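Local coordinates for enoyl-CoA hydratase (Mycobacterium thermoresistibile, PDB 3T3W), which probably catalyses the hydration of the double bond of trans-2-enoyl-CoA thioesters in lipid metabolism, at residues A40-N45 with H76-D82; W56-D62 with W113-K118. All coordinates share one frame; numbering follows the deposited sequence.

Contact 1: residues A40-N45 with H76-D82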
loop_
_atom_site.group_PDB
_atom_site.type_symbol
_atom_site.label_atom_id
_atom_site.label_comp_id
_atom_site.label_asym_id
_atom_site.label_seq_id
_atom_site.Cartn_x
_atom_site.Cartn_y
_atom_site.Cartn_z
ATOM N N ALA F 40 -1.328 -39.625 15.188
ATOM C CA ALA F 40 -0.565 -38.494 15.687
ATOM C C ALA F 40 -1.399 -37.202 15.661
ATOM O O ALA F 40 -0.851 -36.103 15.676
ATOM C CB ALA F 40 0.719 -38.315 14.859
ATOM N N ALA F 41 -2.731 -37.341 15.624
ATOM C CA ALA F 41 -3.643 -36.193 15.495
ATOM C C ALA F 41 -3.266 -35.308 14.313
ATOM O O ALA F 41 -3.422 -34.086 14.375
ATOM C CB ALA F 41 -3.722 -35.375 16.800
ATOM N N ASN F 42 -2.832 -35.954 13.229
ATOM C CA ASN F 42 -2.441 -35.270 12.005
ATOM C C ASN F 42 -1.366 -34.224 12.206
ATOM O O ASN F 42 -1.320 -33.212 11.517
ATOM C CB ASN F 42 -3.680 -34.748 11.254
ATOM C CG ASN F 42 -4.583 -35.885 10.836
ATOM O OD1 ASN F 42 -4.103 -36.933 10.342
ATOM N ND2 ASN F 42 -5.893 -35.739 11.084
ATOM N N ALA F 43 -0.474 -34.493 13.158
ATOM C CA ALA F 43 0.731 -33.699 13.295
ATOM C C ALA F 43 1.497 -33.786 11.998
ATOM O O ALA F 43 1.551 -34.857 11.359
ATOM C CB ALA F 43 1.574 -34.211 14.471
ATOM N N GLN F 44 2.106 -32.667 11.605
ATOM C CA GLN F 44 2.708 -32.541 10.279
ATOM C C GLN F 44 4.226 -32.632 10.334
ATOM O O GLN F 44 4.873 -31.717 10.828
ATOM C CB GLN F 44 2.341 -31.187 9.695
ATOM C CG GLN F 44 0.841 -30.891 9.690
ATOM C CD GLN F 44 0.614 -29.396 9.548
ATOM O OE1 GLN F 44 1.372 -28.705 8.860
ATOM N NE2 GLN F 44 -0.393 -28.876 10.265
ATOM N N ASN F 45 4.795 -33.718 9.824
ATOM C CA ASN F 45 6.234 -33.806 9.639
ATOM C C ASN F 45 6.579 -33.392 8.212
ATOM O O ASN F 45 5.678 -33.160 7.405
ATOM C CB ASN F 45 6.772 -35.207 10.024
ATOM C CG ASN F 45 6.185 -36.351 9.209
ATOM O OD1 ASN F 45 5.550 -36.155 8.150
ATOM N ND2 ASN F 45 6.412 -37.574 9.700
ATOM N N HIS F 76 -9.397 -35.092 15.258
ATOM C CA HIS F 76 -8.770 -33.768 15.178
ATOM C C HIS F 76 -8.234 -33.477 13.805
ATOM O O HIS F 76 -7.502 -34.283 13.219
ATOM C CB HIS F 76 -7.622 -33.674 16.197
ATOM C CG HIS F 76 -8.066 -33.887 17.618
ATOM N ND1 HIS F 76 -8.962 -33.082 18.222
ATOM C CD2 HIS F 76 -7.730 -34.884 18.553
ATOM C CE1 HIS F 76 -9.199 -33.532 19.484
ATOM N NE2 HIS F 76 -8.442 -34.635 19.692
ATOM N N PHE F 77 -8.532 -32.277 13.310
ATOM C CA PHE F 77 -8.036 -31.829 12.038
ATOM C C PHE F 77 -6.489 -31.825 11.966
ATOM O O PHE F 77 -5.917 -32.451 11.094
ATOM C CB PHE F 77 -8.587 -30.424 11.738
ATOM C CG PHE F 77 -8.131 -29.863 10.401
ATOM C CD1 PHE F 77 -8.716 -30.297 9.210
ATOM C CD2 PHE F 77 -7.148 -28.894 10.332
ATOM C CE1 PHE F 77 -8.328 -29.771 7.983
ATOM C CE2 PHE F 77 -6.784 -28.333 9.106
ATOM C CZ PHE F 77 -7.344 -28.804 7.937
ATOM N N SER F 78 -5.841 -31.099 12.866
ATOM C CA SER F 78 -4.364 -31.133 12.983
ATOM C C SER F 78 -3.865 -30.479 14.256
ATOM O O SER F 78 -4.182 -29.318 14.556
ATOM C CB SER F 78 -3.682 -30.476 11.800
ATOM O OG SER F 78 -2.239 -30.575 11.948
ATOM N N ALA F 79 -3.033 -31.220 14.970
ATOM C CA ALA F 79 -2.348 -30.738 16.170
ATOM C C ALA F 79 -1.195 -29.790 15.833
ATOM O O ALA F 79 -0.601 -29.209 16.756
ATOM C CB ALA F 79 -1.836 -31.931 16.999
ATOM N N GLY F 80 -0.890 -29.622 14.544
ATOM C CA GLY F 80 0.178 -28.696 14.092
ATOM C C GLY F 80 1.452 -29.388 13.653
ATOM O O GLY F 80 1.438 -30.558 13.251
ATOM N N HIS F 81 2.562 -28.673 13.749
ATOM C CA HIS F 81 3.834 -29.186 13.259
ATOM C C HIS F 81 4.414 -30.190 14.231
ATOM O O HIS F 81 4.353 -29.995 15.446
ATOM C CB HIS F 81 4.823 -28.052 13.072
ATOM C CG HIS F 81 4.388 -27.033 12.038
ATOM N ND1 HIS F 81 4.696 -25.698 12.130
ATOM C CD2 HIS F 81 3.622 -27.190 10.890
ATOM C CE1 HIS F 81 4.152 -25.057 11.054
ATOM N NE2 HIS F 81 3.479 -25.961 10.310
ATOM N N ASP F 82 4.982 -31.256 13.704
ATOM C CA ASP F 82 5.474 -32.387 14.514
ATOM C C ASP F 82 6.807 -31.941 15.114
ATOM O O ASP F 82 7.705 -31.548 14.390
ATOM C CB ASP F 82 5.592 -33.617 13.581
ATOM C CG ASP F 82 5.973 -34.903 14.276
ATOM O OD1 ASP F 82 6.455 -34.894 15.423
ATOM O OD2 ASP F 82 5.821 -35.955 13.623
HETATM O O HOH W 1 2.221 -26.266 7.824
HETATM O O HOH W 2 8.010 -37.736 12.300
#

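Contact 2: residues W56-D62 with W113-K118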
loop_
_atom_site.group_PDB
_atom_site.type_symbol
_atom_site.label_atom_id
_atom_site.label_comp_id
_atom_site.label_asym_id
_atom_site.label_seq_id
_atom_site.Cartn_x
_atom_site.Cartn_y
_atom_site.Cartn_z
ATOM N N TRP F 56 -2.063 -31.421 -3.671
ATOM C CA TRP F 56 -2.582 -30.154 -4.187
ATOM C C TRP F 56 -2.194 -29.951 -5.638
ATOM O O TRP F 56 -3.008 -29.533 -6.459
ATOM C CB TRP F 56 -2.039 -28.997 -3.375
ATOM C CG TRP F 56 -2.815 -28.682 -2.128
ATOM C CD1 TRP F 56 -2.591 -29.126 -0.840
ATOM C CD2 TRP F 56 -3.934 -27.726 -2.026
ATOM N NE1 TRP F 56 -3.491 -28.553 0.033
ATOM C CE2 TRP F 56 -4.319 -27.687 -0.636
ATOM C CE3 TRP F 56 -4.622 -26.946 -2.941
ATOM C CZ2 TRP F 56 -5.360 -26.882 -0.183
ATOM C CZ3 TRP F 56 -5.656 -26.125 -2.490
ATOM C CH2 TRP F 56 -6.030 -26.098 -1.143
ATOM N N THR F 57 -0.957 -30.263 -5.963
ATOM C CA THR F 57 -0.477 -30.142 -7.347
ATOM C C THR F 57 -1.227 -31.085 -8.276
ATOM O O THR F 57 -1.674 -30.693 -9.375
ATOM C CB THR F 57 1.042 -30.366 -7.408
ATOM O OG1 THR F 57 1.686 -29.277 -6.753
ATOM C CG2 THR F 57 1.503 -30.481 -8.893
ATOM N N ARG F 58 -1.449 -32.306 -7.814
ATOM C CA ARG F 58 -2.158 -33.302 -8.623
ATOM C C ARG F 58 -3.567 -32.793 -8.980
ATOM O O ARG F 58 -4.022 -32.832 -10.165
ATOM C CB ARG F 58 -2.235 -34.622 -7.845
ATOM C CG ARG F 58 -2.559 -35.861 -8.670
ATOM C CD ARG F 58 -1.836 -37.112 -8.133
ATOM N NE ARG F 58 -2.175 -37.339 -6.773
ATOM C CZ ARG F 58 -1.382 -37.277 -5.684
ATOM N NH1 ARG F 58 -1.966 -37.482 -4.517
ATOM N NH2 ARG F 58 -0.046 -37.082 -5.696
ATOM N N ALA F 59 -4.243 -32.248 -7.968
ATOM C CA ALA F 59 -5.599 -31.718 -8.146
ATOM C C ALA F 59 -5.628 -30.482 -9.046
ATOM O O ALA F 59 -6.541 -30.311 -9.895
ATOM C CB ALA F 59 -6.158 -31.343 -6.790
ATOM N N ALA F 60 -4.664 -29.614 -8.823
ATOM C CA ALA F 60 -4.501 -28.389 -9.635
ATOM C C ALA F 60 -4.319 -28.718 -11.112
ATOM O O ALA F 60 -4.860 -28.027 -11.976
ATOM C CB ALA F 60 -3.314 -27.574 -9.106
ATOM N N GLU F 61 -3.555 -29.764 -11.405
ATOM C CA GLU F 61 -3.216 -30.110 -12.789
ATOM C C GLU F 61 -4.222 -31.019 -13.469
ATOM O O GLU F 61 -4.110 -31.257 -14.676
ATOM C CB GLU F 61 -1.819 -30.743 -12.851
ATOM C CG GLU F 61 -0.751 -29.760 -12.427
ATOM C CD GLU F 61 0.667 -30.292 -12.482
ATOM O OE1 GLU F 61 0.882 -31.515 -12.627
ATOM O OE2 GLU F 61 1.581 -29.450 -12.376
ATOM N N ASP F 62 -5.183 -31.558 -12.726
ATOM C CA ASP F 62 -6.129 -32.524 -13.284
ATOM C C ASP F 62 -7.325 -31.775 -13.873
ATOM O O ASP F 62 -8.122 -31.233 -13.133
ATOM C CB ASP F 62 -6.591 -33.520 -12.210
ATOM C CG ASP F 62 -7.478 -34.676 -12.764
ATOM O OD1 ASP F 62 -7.953 -34.611 -13.928
ATOM O OD2 ASP F 62 -7.707 -35.654 -12.004
ATOM N N TRP F 113 -0.677 -23.227 -2.198
ATOM C CA TRP F 113 -2.050 -23.774 -2.111
ATOM C C TRP F 113 -3.108 -22.672 -2.198
ATOM O O TRP F 113 -4.144 -22.825 -2.883
ATOM C CB TRP F 113 -2.216 -24.543 -0.824
ATOM C CG TRP F 113 -1.178 -25.611 -0.647
ATOM C CD1 TRP F 113 -0.446 -26.290 -1.624
ATOM C CD2 TRP F 113 -0.701 -26.126 0.631
ATOM N NE1 TRP F 113 0.442 -27.186 -1.029
ATOM C CE2 TRP F 113 0.310 -27.136 0.327
ATOM C CE3 TRP F 113 -1.010 -25.842 1.954
ATOM C CZ2 TRP F 113 0.993 -27.815 1.335
ATOM C CZ3 TRP F 113 -0.326 -26.528 2.957
ATOM C CH2 TRP F 113 0.654 -27.502 2.647
ATOM N N ARG F 114 -2.846 -21.570 -1.505
ATOM C CA ARG F 114 -3.687 -20.395 -1.543
ATOM C C ARG F 114 -3.993 -19.973 -2.979
ATOM O O ARG F 114 -5.129 -19.549 -3.272
ATOM C CB ARG F 114 -3.043 -19.254 -0.737
ATOM C CG ARG F 114 -3.881 -17.992 -0.589
ATOM C CD ARG F 114 -3.485 -16.925 -1.599
ATOM N NE ARG F 114 -4.096 -15.633 -1.250
ATOM C CZ ARG F 114 -3.911 -14.508 -1.945
ATOM N NH1 ARG F 114 -3.162 -14.521 -3.058
ATOM N NH2 ARG F 114 -4.489 -13.385 -1.506
ATOM N N ASN F 115 -2.986 -20.053 -3.844
ATOM C CA ASN F 115 -3.068 -19.551 -5.214
ATOM C C ASN F 115 -3.521 -20.561 -6.263
ATOM O O ASN F 115 -3.653 -20.214 -7.452
ATOM C CB ASN F 115 -1.729 -18.911 -5.600
ATOM C CG ASN F 115 -1.491 -17.616 -4.851
ATOM O OD1 ASN F 115 -2.397 -16.762 -4.801
ATOM N ND2 ASN F 115 -0.281 -17.442 -4.282
ATOM N N VAL F 116 -3.767 -21.818 -5.867
ATOM C CA VAL F 116 -4.238 -22.781 -6.850
ATOM C C VAL F 116 -5.538 -22.249 -7.475
ATOM O O VAL F 116 -6.430 -21.837 -6.741
ATOM C CB VAL F 116 -4.428 -24.196 -6.227
ATOM C CG1 VAL F 116 -5.274 -25.116 -7.129
ATOM C CG2 VAL F 116 -3.076 -24.811 -5.893
ATOM N N PRO F 117 -5.652 -22.236 -8.822
ATOM C CA PRO F 117 -6.747 -21.498 -9.467
ATOM C C PRO F 117 -8.050 -22.274 -9.608
ATOM O O PRO F 117 -8.684 -22.223 -10.662
ATOM C CB PRO F 117 -6.143 -21.141 -10.822
ATOM C CG PRO F 117 -5.275 -22.310 -11.120
ATOM C CD PRO F 117 -4.620 -22.622 -9.802
ATOM N N LYS F 118 -8.416 -23.018 -8.565
ATOM C CA LYS F 118 -9.676 -23.754 -8.465
ATOM C C LYS F 118 -10.188 -23.527 -7.041
ATOM O O LYS F 118 -9.388 -23.337 -6.122
ATOM C CB LYS F 118 -9.436 -25.255 -8.645
ATOM C CG LYS F 118 -8.822 -25.624 -9.976
ATOM C CD LYS F 118 -8.713 -27.123 -10.148
ATOM C CE LYS F 118 -8.082 -27.412 -11.497
ATOM N NZ LYS F 118 -7.944 -28.873 -11.791
#

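Contact 1: residues A40-N45 with H76-D82
Gln44 reaches over to Ser78, its amide NE2 pointing almost straight at Ser78 OG, 3.0 Å away, with the hydroxyl lying in the amide plane. CG of Gln44 stands beside its own backbone N (chi1 -53°) and the chain runs on extended, which carries the amide past the carbonyl of Gly80. The same Ser78 OG donates to the backbone O of Asn42 at 2.8 Å, from above the carbonyl plane, and accepts from Gly80 N in an ST turn; three bonds thus fix this buried hydroxyl. The plane of the Gln44 amide stands nearly perpendicular to that of the His81 imidazole (86°); Gln44 OE1 meets the ring edge 3.4 Å from His81 CD2, and a water joins OE1 to NE2. The His81 ring also stacks on Tyr106. Asn42 ND2 donates to His76 O at 3.0 Å and to Phe77 O at 3.3 Å, both bent, while its OD1 accepts from Arg37 N. Backbone bonds zip the loops together, Ala79 N to Ala41 O (3.0 Å), Gln44 N to Gly80 O and Asp82 N to Gln44 O. Asp82, in a salt bridge with Arg37, shares a second water with Asn45, whose OD1 caps helix 46-61 at Leu48 N. In crotonase-family enzymes the loop after this strand usually supplies one peptide N-H of the oxyanion hole, and 76-82 probably corresponds to it. The pairing joins the loop between strand 30-35 and helix 46-61 to the loop after strand 67-72, with Leu135 of helix 133-136 against Gln44 and Phe77.

Contact 2: residues W56-D62 with W113-K118
Trp56 lays its indole flat against that of Trp113, the five-membered rings stacked face to face with centroids 3.7 Å apart and planes only 8° from parallel. The two side chains cross at about a right angle, and the overlap is centred on the five-membered rings; beyond it, the six-membered ring of Trp56 receives CB of Trp113 over its centre, a CH-pi contact 9° off the ring normal. Trp113 CG stands beside its backbone N (chi1 -54°), which helps bring both CB and the indole over Trp56. Trp113 NE1 is hydrogen-bonded to Asp53 OD1, one turn before Trp56, which helps fix the rotation of its indole. Farther along, the branches of Val116 divide: Val116 CG2 lies 4.0 Å from Trp56 CE3, and CG1 meets Ala60 CB at 3.7 Å. The Lys118 chain, extended beyond CG, then passes to the C-terminal end of helix 46-61. There Lys118 NZ donates to Ala59 O at 2.8 Å, in the carbonyl plane, and weakly to Ala60 O at 3.2 Å; Val65 O is a further acceptor. Ile68 of strand 67-72 packs against Trp56, Ala59 and Val116. The contact thus pairs a buried aromatic stack with an ammonium group set among carbonyl oxygens at a helix C-terminus, where the helix dipole would probably favour its positive charge.

Overall arrangement
Both contacts tie helix 46-61 to its surroundings, at opposite ends: contact 1 holds the loop leading into its first turn, and contact 2 packs its last turns against the end of helix 95-115. Their centres lie 22 Å apart and their nearest atoms about 6 Å, without touching, and their segments alternate along the chain. Contact 1 is the one nearer the zinc ion bound by Glu102, Glu163, His252 and His256: the His81 side chain lies about 6 Å from the metal and touches Glu163. Glu102 belongs to helix 95-115, whose far end supplies Trp113 to contact 2, so one helix connects the zinc site with the tryptophan stack.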